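Local coordinates for structural polyprotein, VP1 (Israeli acute paralysis virus, PDB 5CDD) that probably serves as a structural protein of the viral capsid, one of the jelly-roll subunits from which the virion shell is built, at residues 47-52 with 74-79; 53-58 with 168-173; 94-99 with 178-183; 108-113 with 139-144. All blocks are in the same frame, centred on the assembly; numbering follows the deposited sequence.

The four contacts lie in one jelly-roll capsid domain. Contact 3 is within a sheet, pairing strands 87-98 and 176-184; strand 47-55 borders 176-184 and 140-145 borders 87-98. Contact 1 lays the start of helix 77-82 against strand 47-55, with its centre about 10 Å from that of contact 3. Contacts 2 and 4 join this sheet to the second one, through strands 166-172 and 110-116, and their centres are about 10 Å apart. Along the chain, contact 1 closes before contact 3 opens; contact 4 is nested inside the loops closed by contacts 2 and 3, while contacts 1 and 2 interleave. Strands distant in sequence are thereby folded into a single sandwich, which further capsid chains flank.

Contact 1 of 4, residues 47-52 with 74-79; sequences RTITDN and GRDYMS
Arg75 sets CG anti to its backbone N (chi1 -179°) and stays extended to NE, carrying its guanidinium past Thr48 to Asp51, whereas Arg47 bends at chi2 (-71°) and lies against Tyr77. Arg75 NH2 meets Asp51 OD2 on the syn side of the carboxylate at 3.2 Å in a salt bridge. The two flat groups are turned well away from coplanarity, and this one N-H carries the bond. Arginine suits the spot because it has N-H groups to share: its NE makes a salt bridge to Asp127 of a second subunit, another copy of this protein. Tyr77 places CE2 over one face of the Arg47 guanidinium, 3.3 Å from NE, and Arg47 CG touches the same CE2 at 3.5 Å; a weak hydrogen bond of 3.4 Å joins Arg47 NH2 to Tyr77 OH. Asp76 lies beside Ile49, with its CB 3.8 Å from Ile49 CG2. Its carboxylate does two jobs: OD2 accepts from Ser79 N at 2.7 Å, and OD1 pairs with Arg182. Aspartate is thus well matched to the N-cap of helix 77-82. That capped helix start sits against a strand with a classic beta bulge, where Ile49 and Thr50 both face Val180, in the jelly-roll fold of a picornavirus-like capsid protein.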
loop_
_atom_site.group_PDB
_atom_site.type_symbol
_atom_site.label_atom_id
_atom_site.label_comp_id
_atom_site.label_asym_id
_atom_site.label_seq_id
_atom_site.Cartn_x
_atom_site.Cartn_y
_atom_site.Cartn_z
ATOM N N ARG A 47 35.262 16.425 -2.175
ATOM C CA ARG A 47 36.105 17.541 -1.767
ATOM C C ARG A 47 36.891 18.009 -2.983
ATOM O O ARG A 47 37.297 17.195 -3.813
ATOM C CB ARG A 47 37.057 17.103 -0.654
ATOM C CG ARG A 47 36.381 16.911 0.697
ATOM C CD ARG A 47 35.981 18.247 1.294
ATOM N NE ARG A 47 35.407 18.117 2.631
ATOM C CZ ARG A 47 34.156 17.741 2.881
ATOM N NH1 ARG A 47 33.332 17.456 1.881
ATOM N NH2 ARG A 47 33.725 17.660 4.134
ATOM N N THR A 48 37.096 19.318 -3.098
ATOM C CA THR A 48 37.826 19.858 -4.239
ATOM C C THR A 48 39.309 19.526 -4.161
ATOM O O THR A 48 39.897 19.522 -3.080
ATOM C CB THR A 48 37.668 21.395 -4.348
ATOM O OG1 THR A 48 38.231 22.024 -3.191
ATOM C CG2 THR A 48 36.202 21.772 -4.455
ATOM N N ILE A 49 39.903 19.229 -5.311
ATOM C CA ILE A 49 41.324 18.918 -5.382
ATOM C C ILE A 49 42.029 20.004 -6.175
ATOM O O ILE A 49 43.252 20.075 -6.198
ATOM C CB ILE A 49 41.571 17.555 -6.055
ATOM C CG1 ILE A 49 40.926 17.526 -7.445
ATOM C CG2 ILE A 49 41.017 16.454 -5.183
ATOM C CD1 ILE A 49 41.129 16.225 -8.210
ATOM N N THR A 50 41.240 20.850 -6.825
ATOM C CA THR A 50 41.759 21.962 -7.612
ATOM C C THR A 50 40.622 22.919 -7.926
ATOM O O THR A 50 39.597 22.518 -8.471
ATOM C CB THR A 50 42.396 21.491 -8.945
ATOM O OG1 THR A 50 42.922 22.624 -9.647
ATOM C CG2 THR A 50 41.367 20.808 -9.825
ATOM N N ASP A 51 40.793 24.186 -7.566
ATOM C CA ASP A 51 39.759 25.176 -7.826
ATOM C C ASP A 51 39.869 25.685 -9.253
ATOM O O ASP A 51 39.111 26.558 -9.668
ATOM C CB ASP A 51 39.883 26.348 -6.848
ATOM C CG ASP A 51 39.694 25.923 -5.401
ATOM O OD1 ASP A 51 38.563 25.538 -5.030
ATOM O OD2 ASP A 51 40.680 25.974 -4.634
ATOM N N ASN A 52 40.816 25.139 -10.011
ATOM C CA ASN A 52 40.990 25.575 -11.389
ATOM C C ASN A 52 41.840 24.627 -12.225
ATOM O O ASN A 52 43.065 24.614 -12.112
ATOM C CB ASN A 52 41.613 26.972 -11.418
ATOM C CG ASN A 52 41.399 27.674 -12.741
ATOM O OD1 ASN A 52 40.263 27.898 -13.154
ATOM N ND2 ASN A 52 42.488 28.028 -13.413
ATOM N N GLY A 74 47.985 15.809 -0.545
ATOM C CA GLY A 74 47.314 15.485 0.700
ATOM C C GLY A 74 46.308 16.541 1.111
ATOM O O GLY A 74 46.041 16.719 2.299
ATOM N N ARG A 75 45.746 17.241 0.128
ATOM C CA ARG A 75 44.761 18.281 0.400
ATOM C C ARG A 75 43.375 17.697 0.671
ATOM O O ARG A 75 42.762 18.007 1.693
ATOM C CB ARG A 75 44.675 19.268 -0.768
ATOM C CG ARG A 75 43.682 20.396 -0.526
ATOM C CD ARG A 75 43.453 21.246 -1.763
ATOM N NE ARG A 75 42.364 22.201 -1.557
ATOM C CZ ARG A 75 41.859 22.986 -2.504
ATOM N NH1 ARG A 75 42.343 22.937 -3.739
ATOM N NH2 ARG A 75 40.863 23.814 -2.220
ATOM N N ASP A 76 42.878 16.860 -0.239
ATOM C CA ASP A 76 41.560 16.252 -0.063
ATOM C C ASP A 76 41.641 14.988 0.789
ATOM O O ASP A 76 42.729 14.555 1.168
ATOM C CB ASP A 76 40.918 15.925 -1.418
ATOM C CG ASP A 76 41.558 14.734 -2.106
ATOM O OD1 ASP A 76 40.992 14.257 -3.112
ATOM O OD2 ASP A 76 42.625 14.272 -1.647
ATOM N N TYR A 77 40.491 14.393 1.083
ATOM C CA TYR A 77 40.452 13.191 1.907
ATOM C C TYR A 77 41.084 11.965 1.260
ATOM O O TYR A 77 41.797 11.214 1.924
ATOM C CB TYR A 77 39.011 12.870 2.313
ATOM C CG TYR A 77 38.369 13.930 3.180
ATOM C CD1 TYR A 77 39.091 14.555 4.192
ATOM C CD2 TYR A 77 37.032 14.289 3.007
ATOM C CE1 TYR A 77 38.505 15.512 5.011
ATOM C CE2 TYR A 77 36.434 15.246 3.825
ATOM C CZ TYR A 77 37.179 15.852 4.823
ATOM O OH TYR A 77 36.603 16.803 5.634
ATOM N N MET A 78 40.826 11.752 -0.026
ATOM C CA MET A 78 41.401 10.598 -0.705
ATOM C C MET A 78 42.920 10.619 -0.644
ATOM O O MET A 78 43.553 9.591 -0.402
ATOM C CB MET A 78 40.939 10.539 -2.162
ATOM C CG MET A 78 39.522 10.030 -2.323
ATOM S SD MET A 78 39.118 9.678 -4.032
ATOM C CE MET A 78 39.901 8.097 -4.235
ATOM N N SER A 79 43.503 11.794 -0.856
ATOM C CA SER A 79 44.950 11.937 -0.815
ATOM C C SER A 79 45.468 11.873 0.617
ATOM O O SER A 79 46.360 11.087 0.934
ATOM C CB SER A 79 45.366 13.265 -1.446
ATOM O OG SER A 79 46.767 13.446 -1.362
#

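Contact 2 of 4, residues 53-58 with 168-173; sequences WILQAN and LMYFSN
Trp53 and Leu55 of strand 47-55 reach across the interior of the jelly-roll sandwich to Tyr170 of strand 166-172, which belongs to the facing sheet. The apolar part comes first. Trp53 sets CG anti to its backbone N (chi1 -168°), and its CZ3 lies over one face of the Tyr170 ring, offset toward the rim and 3.7 Å from CD2. The ring planes are oblique at 50°, with centroids 5.3 Å apart. Leu55 adds CD1, 3.4 Å from Tyr170 CD2 and also over a face of the Trp53 indole, so the branched aliphatic tip nestles against both rings where they meet. Tyr170 further meets the ring of Phe96, extending the aromatic core. Nearer the surface, the Phe171 ring touches the Asn58 backbone, CE1 to CA 3.3 Å, and Leu300 of a neighbouring polyprotein chain packs on Phe171.

Polar contacts are sparse. Asn58 has left-handed backbone angles, which asparagine tolerates well, and its N makes a weak hydrogen bond of 2.9 Å to Ser172 O. The Asn173 side-chain amide is engaged by Thr107 O and Tyr109 N. Its backbone takes part here, however: Asn173 O lies 3.3 Å from the methyl CB of Ala57.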
loop_
_atom_site.group_PDB
_atom_site.type_symbol
_atom_site.label_atom_id
_atom_site.label_comp_id
_atom_site.label_asym_id
_atom_site.label_seq_id
_atom_site.Cartn_x
_atom_site.Cartn_y
_atom_site.Cartn_z
ATOM N N TRP A 53 41.187 23.840 -13.070
ATOM C CA TRP A 53 41.895 22.902 -13.926
ATOM C C TRP A 53 41.810 23.405 -15.360
ATOM O O TRP A 53 40.764 23.316 -16.002
ATOM C CB TRP A 53 41.276 21.509 -13.811
ATOM C CG TRP A 53 42.106 20.435 -14.441
ATOM C CD1 TRP A 53 43.469 20.345 -14.435
ATOM C CD2 TRP A 53 41.630 19.263 -15.116
ATOM N NE1 TRP A 53 43.872 19.191 -15.062
ATOM C CE2 TRP A 53 42.765 18.507 -15.489
ATOM C CE3 TRP A 53 40.356 18.776 -15.439
ATOM C CZ2 TRP A 53 42.664 17.287 -16.172
ATOM C CZ3 TRP A 53 40.256 17.562 -16.117
ATOM C CH2 TRP A 53 41.405 16.833 -16.475
ATOM N N ILE A 54 42.921 23.938 -15.853
ATOM C CA ILE A 54 42.978 24.482 -17.202
ATOM C C ILE A 54 43.303 23.423 -18.248
ATOM O O ILE A 54 44.244 22.643 -18.092
ATOM C CB ILE A 54 44.019 25.612 -17.283
ATOM C CG1 ILE A 54 43.727 26.649 -16.195
ATOM C CG2 ILE A 54 43.974 26.267 -18.653
ATOM C CD1 ILE A 54 44.773 27.727 -16.065
ATOM N N LEU A 55 42.508 23.404 -19.313
ATOM C CA LEU A 55 42.686 22.454 -20.400
ATOM C C LEU A 55 42.442 23.122 -21.743
ATOM O O LEU A 55 41.701 24.098 -21.836
ATOM C CB LEU A 55 41.719 21.279 -20.250
ATOM C CG LEU A 55 41.907 20.367 -19.042
ATOM C CD1 LEU A 55 40.866 19.268 -19.089
ATOM C CD2 LEU A 55 43.307 19.777 -19.052
ATOM N N GLN A 56 43.061 22.580 -22.784
ATOM C CA GLN A 56 42.906 23.115 -24.126
ATOM C C GLN A 56 41.807 22.367 -24.866
ATOM O O GLN A 56 41.331 21.330 -24.408
ATOM C CB GLN A 56 44.221 22.996 -24.891
ATOM C CG GLN A 56 45.367 23.766 -24.265
ATOM C CD GLN A 56 46.681 23.509 -24.969
ATOM O OE1 GLN A 56 47.174 22.378 -24.995
ATOM N NE2 GLN A 56 47.256 24.556 -25.551
ATOM N N ALA A 57 41.407 22.900 -26.015
ATOM C CA ALA A 57 40.354 22.291 -26.816
ATOM C C ALA A 57 40.802 20.973 -27.441
ATOM O O ALA A 57 41.995 20.700 -27.554
ATOM C CB ALA A 57 39.910 23.260 -27.905
ATOM N N ASN A 58 39.832 20.157 -27.832
ATOM C CA ASN A 58 40.084 18.866 -28.461
ATOM C C ASN A 58 41.276 18.095 -27.905
ATOM O O ASN A 58 42.018 17.474 -28.669
ATOM C CB ASN A 58 40.276 19.049 -29.967
ATOM C CG ASN A 58 39.119 19.781 -30.617
ATOM O OD1 ASN A 58 38.762 20.888 -30.208
ATOM N ND2 ASN A 58 38.536 19.175 -31.643
ATOM N N LEU A 168 40.026 7.370 -15.696
ATOM C CA LEU A 168 39.183 8.275 -16.464
ATOM C C LEU A 168 39.972 9.112 -17.472
ATOM O O LEU A 168 41.144 9.431 -17.260
ATOM C CB LEU A 168 38.433 9.216 -15.517
ATOM C CG LEU A 168 37.443 10.188 -16.158
ATOM C CD1 LEU A 168 36.194 9.424 -16.558
ATOM C CD2 LEU A 168 37.093 11.298 -15.184
ATOM N N MET A 169 39.317 9.455 -18.575
ATOM C CA MET A 169 39.922 10.286 -19.605
ATOM C C MET A 169 38.951 11.421 -19.909
ATOM O O MET A 169 37.796 11.187 -20.252
ATOM C CB MET A 169 40.198 9.478 -20.869
ATOM C CG MET A 169 40.853 10.302 -21.960
ATOM S SD MET A 169 41.467 9.303 -23.308
ATOM C CE MET A 169 39.963 9.039 -24.258
ATOM N N TYR A 170 39.436 12.651 -19.784
ATOM C CA TYR A 170 38.622 13.841 -19.996
ATOM C C TYR A 170 38.748 14.415 -21.405
ATOM O O TYR A 170 39.783 14.281 -22.050
ATOM C CB TYR A 170 39.036 14.899 -18.978
ATOM C CG TYR A 170 37.991 15.942 -18.700
ATOM C CD1 TYR A 170 36.829 15.616 -18.006
ATOM C CD2 TYR A 170 38.170 17.261 -19.112
ATOM C CE1 TYR A 170 35.870 16.579 -17.723
ATOM C CE2 TYR A 170 37.218 18.233 -18.836
ATOM C CZ TYR A 170 36.069 17.887 -18.140
ATOM O OH TYR A 170 35.119 18.842 -17.857
ATOM N N PHE A 171 37.688 15.065 -21.876
ATOM C CA PHE A 171 37.702 15.666 -23.202
ATOM C C PHE A 171 36.642 16.746 -23.379
ATOM O O PHE A 171 35.538 16.642 -22.855
ATOM C CB PHE A 171 37.494 14.605 -24.283
ATOM C CG PHE A 171 37.487 15.169 -25.677
ATOM C CD1 PHE A 171 38.681 15.459 -26.329
ATOM C CD2 PHE A 171 36.286 15.474 -26.310
ATOM C CE1 PHE A 171 38.681 16.046 -27.592
ATOM C CE2 PHE A 171 36.275 16.064 -27.575
ATOM C CZ PHE A 171 37.475 16.351 -28.216
ATOM N N SER A 172 36.989 17.784 -24.130
ATOM C CA SER A 172 36.065 18.878 -24.413
ATOM C C SER A 172 36.442 19.468 -25.765
ATOM O O SER A 172 37.614 19.475 -26.133
ATOM C CB SER A 172 36.152 19.958 -23.328
ATOM O OG SER A 172 35.214 21.004 -23.555
ATOM N N ASN A 173 35.456 19.961 -26.504
ATOM C CA ASN A 173 35.738 20.539 -27.810
ATOM C C ASN A 173 36.244 21.975 -27.723
ATOM O O ASN A 173 36.789 22.498 -28.687
ATOM C CB ASN A 173 34.495 20.463 -28.711
ATOM C CG ASN A 173 33.324 21.259 -28.168
ATOM O OD1 ASN A 173 33.271 21.562 -26.982
ATOM N ND2 ASN A 173 32.370 21.584 -29.032
#

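Contact 3 of 4, residues 94-99 with 178-183; sequences YKFFNT and QIVARA
Lys95 and Phe97 pair with Ala181 and Ile179 through backbone hydrogen bonds, each a hydrogen-bonded pair of an antiparallel ladder between strands 87-98 and 176-184. Lys95 N reaches Ala181 O at 2.8 Å, and Ala181 N returns to Lys95 O at 3.0 Å. Phe97 N and Ile179 O are 2.9 Å apart, as are Ile179 N and Phe97 O. CA groups of the intervening non-hydrogen-bonded pairs add CA-H...O contacts to carbonyls of the adjoining hydrogen-bonded pairs, as Val180 CA does to Lys95 O.

Apolar contacts differ between the faces. On the face of Tyr94, Phe96, Val180 and Arg182, which looks into the sandwich, Phe96 lies side by side with Val180, CD2 to CG2 3.8 Å, and its ring also meets Trp53 and Leu168. Tyr94 CD2 rests 3.8 Å from Arg182 CB. On the other face, Phe97 holds CG beside its backbone N (chi1 -57°), and its ring edge meets Ala181, with CE1 4.0 Å from CB. Alanine suits the place, since its one methyl is what meets the ring edge. Thr99 turns CG2 to Ile179 CG1, 3.7 Å away, while its OG1 bonds to Thr177 O.

Charges pair beyond the ladder. Arg182 NH2 binds Asp71, and Lys95 NZ forms salt bridges with Glu142 of the same chain and with Asp27 of a neighbouring polyprotein chain. This chemistry implies a division of labour: backbone bonds fix the register, the face of Tyr94, Phe96 and Val180 packs into the core, and buried cations, probably stabilised by their carboxylates, tie the sheet to helix 64-73, to the N-cap of helix 77-82 and to another chain.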
loop_
_atom_site.group_PDB
_atom_site.type_symbol
_atom_site.label_atom_id
_atom_site.label_comp_id
_atom_site.label_asym_id
_atom_site.label_seq_id
_atom_site.Cartn_x
_atom_site.Cartn_y
_atom_site.Cartn_z
ATOM N N TYR A 94 34.109 11.600 -9.936
ATOM C CA TYR A 94 34.615 12.943 -10.194
ATOM C C TYR A 94 33.490 13.893 -10.579
ATOM O O TYR A 94 32.507 13.491 -11.201
ATOM C CB TYR A 94 35.645 12.936 -11.331
ATOM C CG TYR A 94 36.861 12.071 -11.096
ATOM C CD1 TYR A 94 36.847 10.712 -11.407
ATOM C CD2 TYR A 94 38.033 12.615 -10.571
ATOM C CE1 TYR A 94 37.975 9.914 -11.203
ATOM C CE2 TYR A 94 39.164 11.828 -10.361
ATOM C CZ TYR A 94 39.129 10.480 -10.680
ATOM O OH TYR A 94 40.248 9.701 -10.476
ATOM N N LYS A 95 33.637 15.156 -10.199
ATOM C CA LYS A 95 32.661 16.181 -10.537
ATOM C C LYS A 95 33.426 17.391 -11.047
ATOM O O LYS A 95 34.312 17.908 -10.363
ATOM C CB LYS A 95 31.817 16.577 -9.321
ATOM C CG LYS A 95 30.953 15.462 -8.765
ATOM C CD LYS A 95 29.867 16.010 -7.850
ATOM C CE LYS A 95 29.168 14.891 -7.091
ATOM N NZ LYS A 95 28.691 13.805 -7.993
ATOM N N PHE A 96 33.096 17.830 -12.255
ATOM C CA PHE A 96 33.761 18.983 -12.841
ATOM C C PHE A 96 32.794 20.151 -12.941
ATOM O O PHE A 96 31.861 20.127 -13.745
ATOM C CB PHE A 96 34.303 18.638 -14.232
ATOM C CG PHE A 96 35.166 17.408 -14.260
ATOM C CD1 PHE A 96 34.594 16.139 -14.295
ATOM C CD2 PHE A 96 36.554 17.517 -14.233
ATOM C CE1 PHE A 96 35.390 14.992 -14.305
ATOM C CE2 PHE A 96 37.362 16.377 -14.241
ATOM C CZ PHE A 96 36.778 15.110 -14.277
ATOM N N PHE A 97 33.009 21.167 -12.112
ATOM C CA PHE A 97 32.159 22.348 -12.124
ATOM C C PHE A 97 32.748 23.358 -13.101
ATOM O O PHE A 97 33.764 23.991 -12.821
ATOM C CB PHE A 97 32.071 22.968 -10.729
ATOM C CG PHE A 97 31.566 22.027 -9.675
ATOM C CD1 PHE A 97 32.394 21.043 -9.144
ATOM C CD2 PHE A 97 30.257 22.122 -9.211
ATOM C CE1 PHE A 97 31.928 20.167 -8.163
ATOM C CE2 PHE A 97 29.782 21.251 -8.231
ATOM C CZ PHE A 97 30.619 20.272 -7.707
ATOM N N ASN A 98 32.103 23.493 -14.252
ATOM C CA ASN A 98 32.552 24.410 -15.289
ATOM C C ASN A 98 32.629 25.857 -14.814
ATOM O O ASN A 98 31.733 26.344 -14.125
ATOM C CB ASN A 98 31.610 24.319 -16.490
ATOM C CG ASN A 98 31.920 25.349 -17.551
ATOM O OD1 ASN A 98 32.993 25.332 -18.155
ATOM N ND2 ASN A 98 30.980 26.261 -17.781
ATOM N N THR A 99 33.710 26.538 -15.184
ATOM C CA THR A 99 33.903 27.940 -14.826
ATOM C C THR A 99 34.361 28.685 -16.074
ATOM O O THR A 99 34.814 29.828 -16.004
ATOM C CB THR A 99 34.969 28.115 -13.718
ATOM O OG1 THR A 99 36.253 27.708 -14.208
ATOM C CG2 THR A 99 34.606 27.282 -12.499
ATOM N N GLN A 178 37.774 24.277 -15.021
ATOM C CA GLN A 178 36.772 23.854 -14.052
ATOM C C GLN A 178 37.303 23.542 -12.665
ATOM O O GLN A 178 38.502 23.340 -12.466
ATOM C CB GLN A 178 36.026 22.617 -14.566
ATOM C CG GLN A 178 35.914 22.525 -16.077
ATOM C CD GLN A 178 37.071 21.770 -16.704
ATOM O OE1 GLN A 178 38.234 21.981 -16.360
ATOM N NE2 GLN A 178 36.754 20.891 -17.641
ATOM N N ILE A 179 36.383 23.515 -11.707
ATOM C CA ILE A 179 36.709 23.182 -10.330
ATOM C C ILE A 179 36.514 21.673 -10.266
ATOM O O ILE A 179 35.436 21.168 -10.579
ATOM C CB ILE A 179 35.741 23.853 -9.338
ATOM C CG1 ILE A 179 35.787 25.375 -9.506
ATOM C CG2 ILE A 179 36.116 23.468 -7.920
ATOM C CD1 ILE A 179 34.761 26.121 -8.681
ATOM N N VAL A 180 37.558 20.954 -9.880
ATOM C CA VAL A 180 37.471 19.506 -9.812
ATOM C C VAL A 180 37.357 18.988 -8.383
ATOM O O VAL A 180 38.161 19.332 -7.514
ATOM C CB VAL A 180 38.694 18.850 -10.488
ATOM C CG1 VAL A 180 38.518 17.344 -10.535
ATOM C CG2 VAL A 180 38.875 19.411 -11.889
ATOM N N ALA A 181 36.341 18.163 -8.150
ATOM C CA ALA A 181 36.105 17.567 -6.842
ATOM C C ALA A 181 35.961 16.065 -7.048
ATOM O O ALA A 181 35.316 15.628 -8.000
ATOM C CB ALA A 181 34.838 18.136 -6.230
ATOM N N ARG A 182 36.563 15.273 -6.167
ATOM C CA ARG A 182 36.480 13.825 -6.300
ATOM C C ARG A 182 36.112 13.107 -5.010
ATOM O O ARG A 182 35.998 13.714 -3.944
ATOM C CB ARG A 182 37.807 13.259 -6.810
ATOM C CG ARG A 182 38.949 13.399 -5.824
ATOM C CD ARG A 182 40.181 12.655 -6.297
ATOM N NE ARG A 182 41.299 12.837 -5.377
ATOM C CZ ARG A 182 42.496 12.283 -5.534
ATOM N NH1 ARG A 182 42.736 11.503 -6.580
ATOM N NH2 ARG A 182 43.456 12.515 -4.646
ATOM N N ALA A 183 35.933 11.797 -5.136
ATOM C CA ALA A 183 35.586 10.918 -4.028
ATOM C C ALA A 183 35.607 9.511 -4.603
ATOM O O ALA A 183 35.750 9.338 -5.813
ATOM C CB ALA A 183 34.196 11.248 -3.502
#

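Contact 4 of 4, residues 108-113 with 139-144; sequences CYIRSF and PVHEVE
His141 of strand 140-145 packs on Ile110 and Ser112 of strand 110-116 inside a beta sandwich, where two strands from facing sheets run nearly parallel, 8° apart, with their axes 8.8 Å from each other. Ile110 and Ser112 meet His141 and Val143 across that gap. CB of His141 points toward strand 110-116, and CG stands anti to the backbone N (chi1 -172°). Ile110 CG2 lies over one face of the ring in a CH-pi contact, 3.8 Å from the centroid and 3.5 Å from CD2. Isoleucine suits the place because its beta branch supplies the CG2 methyl; CB, 3.6 Å from His141 CD2, adds to the touch.

In jelly-roll terms this is a core contact between the two sheets of a viral capsid domain. On the His141 side the sheet runs on across an interface, since Val143 and Glu144 pair in a parallel ladder with a strand of a neighbouring polyprotein chain. His141 also meets the ring of His131, which belongs to a strand next to 110-116.

Ser112 approaches the imidazole at its edge: OG lies near the ring plane beside CE1, and CB is 3.4 Å from that same CE1. A compact residue suits a position faced by both the ring and a valine. OG sits between the backbone N and the carbonyl carbon, the crowded position, and there it also touches Val143, whose CG2 lies 3.6 Å away.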
loop_
_atom_site.group_PDB
_atom_site.type_symbol
_atom_site.label_atom_id
_atom_site.label_comp_id
_atom_site.label_asym_id
_atom_site.label_seq_id
_atom_site.Cartn_x
_atom_site.Cartn_y
_atom_site.Cartn_z
ATOM N N CYS A 108 29.696 24.188 -26.450
ATOM C CA CYS A 108 30.631 23.471 -25.599
ATOM C C CYS A 108 30.021 22.229 -24.966
ATOM O O CYS A 108 28.924 22.277 -24.410
ATOM C CB CYS A 108 31.140 24.404 -24.501
ATOM S SG CYS A 108 32.211 23.605 -23.294
ATOM N N TYR A 109 30.742 21.116 -25.058
ATOM C CA TYR A 109 30.287 19.864 -24.473
ATOM C C TYR A 109 31.467 19.140 -23.835
ATOM O O TYR A 109 32.615 19.333 -24.235
ATOM C CB TYR A 109 29.619 18.980 -25.534
ATOM C CG TYR A 109 30.546 18.426 -26.591
ATOM C CD1 TYR A 109 31.410 17.368 -26.307
ATOM C CD2 TYR A 109 30.556 18.954 -27.882
ATOM C CE1 TYR A 109 32.259 16.848 -27.280
ATOM C CE2 TYR A 109 31.402 18.443 -28.863
ATOM C CZ TYR A 109 32.250 17.390 -28.555
ATOM O OH TYR A 109 33.087 16.878 -29.519
ATOM N N ILE A 110 31.175 18.315 -22.835
ATOM C CA ILE A 110 32.207 17.568 -22.126
ATOM C C ILE A 110 31.992 16.066 -22.278
ATOM O O ILE A 110 30.904 15.560 -22.018
ATOM C CB ILE A 110 32.197 17.904 -20.619
ATOM C CG1 ILE A 110 32.271 19.421 -20.410
ATOM C CG2 ILE A 110 33.351 17.204 -19.928
ATOM C CD1 ILE A 110 33.546 20.062 -20.896
ATOM N N ARG A 111 33.036 15.363 -22.700
ATOM C CA ARG A 111 32.983 13.914 -22.881
ATOM C C ARG A 111 33.991 13.255 -21.945
ATOM O O ARG A 111 35.096 13.762 -21.757
ATOM C CB ARG A 111 33.338 13.538 -24.324
ATOM C CG ARG A 111 32.370 14.025 -25.389
ATOM C CD ARG A 111 31.162 13.108 -25.512
ATOM N NE ARG A 111 31.488 11.780 -26.040
ATOM C CZ ARG A 111 31.930 11.540 -27.273
ATOM N NH1 ARG A 111 32.112 12.537 -28.129
ATOM N NH2 ARG A 111 32.171 10.294 -27.662
ATOM N N SER A 112 33.609 12.131 -21.351
ATOM C CA SER A 112 34.504 11.402 -20.462
ATOM C C SER A 112 34.495 9.928 -20.857
ATOM O O SER A 112 33.440 9.355 -21.129
ATOM C CB SER A 112 34.080 11.573 -18.998
ATOM O OG SER A 112 32.742 11.164 -18.792
ATOM N N PHE A 113 35.677 9.325 -20.901
ATOM C CA PHE A 113 35.816 7.926 -21.284
ATOM C C PHE A 113 36.628 7.165 -20.246
ATOM O O PHE A 113 37.055 7.721 -19.236
ATOM C CB PHE A 113 36.547 7.818 -22.626
ATOM C CG PHE A 113 35.977 8.685 -23.709
ATOM C CD1 PHE A 113 34.973 8.210 -24.546
ATOM C CD2 PHE A 113 36.448 9.980 -23.896
ATOM C CE1 PHE A 113 34.447 9.013 -25.557
ATOM C CE2 PHE A 113 35.930 10.791 -24.900
ATOM C CZ PHE A 113 34.927 10.306 -25.733
ATOM N N PRO A 139 26.258 22.776 -15.770
ATOM C CA PRO A 139 27.601 23.167 -15.329
ATOM C C PRO A 139 28.419 22.066 -14.666
ATOM O O PRO A 139 29.648 22.140 -14.632
ATOM C CB PRO A 139 27.323 24.310 -14.356
ATOM C CG PRO A 139 26.042 24.888 -14.857
ATOM C CD PRO A 139 25.243 23.657 -15.167
ATOM N N VAL A 140 27.745 21.048 -14.138
ATOM C CA VAL A 140 28.430 19.959 -13.447
ATOM C C VAL A 140 28.454 18.636 -14.208
ATOM O O VAL A 140 27.410 18.077 -14.546
ATOM C CB VAL A 140 27.795 19.708 -12.061
ATOM C CG1 VAL A 140 28.648 18.733 -11.264
ATOM C CG2 VAL A 140 27.642 21.024 -11.316
ATOM N N HIS A 141 29.660 18.138 -14.462
ATOM C CA HIS A 141 29.852 16.876 -15.168
ATOM C C HIS A 141 30.231 15.819 -14.136
ATOM O O HIS A 141 31.365 15.785 -13.653
ATOM C CB HIS A 141 30.958 17.035 -16.218
ATOM C CG HIS A 141 31.119 15.855 -17.127
ATOM N ND1 HIS A 141 31.865 14.746 -16.786
ATOM C CD2 HIS A 141 30.640 15.617 -18.371
ATOM C CE1 HIS A 141 31.842 13.879 -17.782
ATOM N NE2 HIS A 141 31.106 14.382 -18.756
ATOM N N GLU A 142 29.266 14.972 -13.791
ATOM C CA GLU A 142 29.465 13.917 -12.802
ATOM C C GLU A 142 29.612 12.550 -13.462
ATOM O O GLU A 142 28.725 12.103 -14.188
ATOM C CB GLU A 142 28.284 13.912 -11.829
ATOM C CG GLU A 142 28.191 15.170 -10.978
ATOM C CD GLU A 142 26.836 15.340 -10.317
ATOM O OE1 GLU A 142 25.910 15.845 -10.984
ATOM O OE2 GLU A 142 26.692 14.962 -9.133
ATOM N N VAL A 143 30.731 11.884 -13.198
ATOM C CA VAL A 143 30.997 10.576 -13.788
ATOM C C VAL A 143 31.682 9.629 -12.796
ATOM O O VAL A 143 32.411 10.066 -11.905
ATOM C CB VAL A 143 31.876 10.729 -15.058
ATOM C CG1 VAL A 143 33.217 11.341 -14.692
ATOM C CG2 VAL A 143 32.059 9.386 -15.739
ATOM N N GLU A 144 31.439 8.331 -12.955
ATOM C CA GLU A 144 32.024 7.332 -12.070
ATOM C C GLU A 144 32.840 6.298 -12.835
ATOM O O GLU A 144 32.437 5.843 -13.906
ATOM C CB GLU A 144 30.926 6.613 -11.291
ATOM C CG GLU A 144 31.447 5.646 -10.247
ATOM C CD GLU A 144 30.348 4.790 -9.656
ATOM O OE1 GLU A 144 29.271 5.340 -9.341
ATOM O OE2 GLU A 144 30.565 3.571 -9.500
#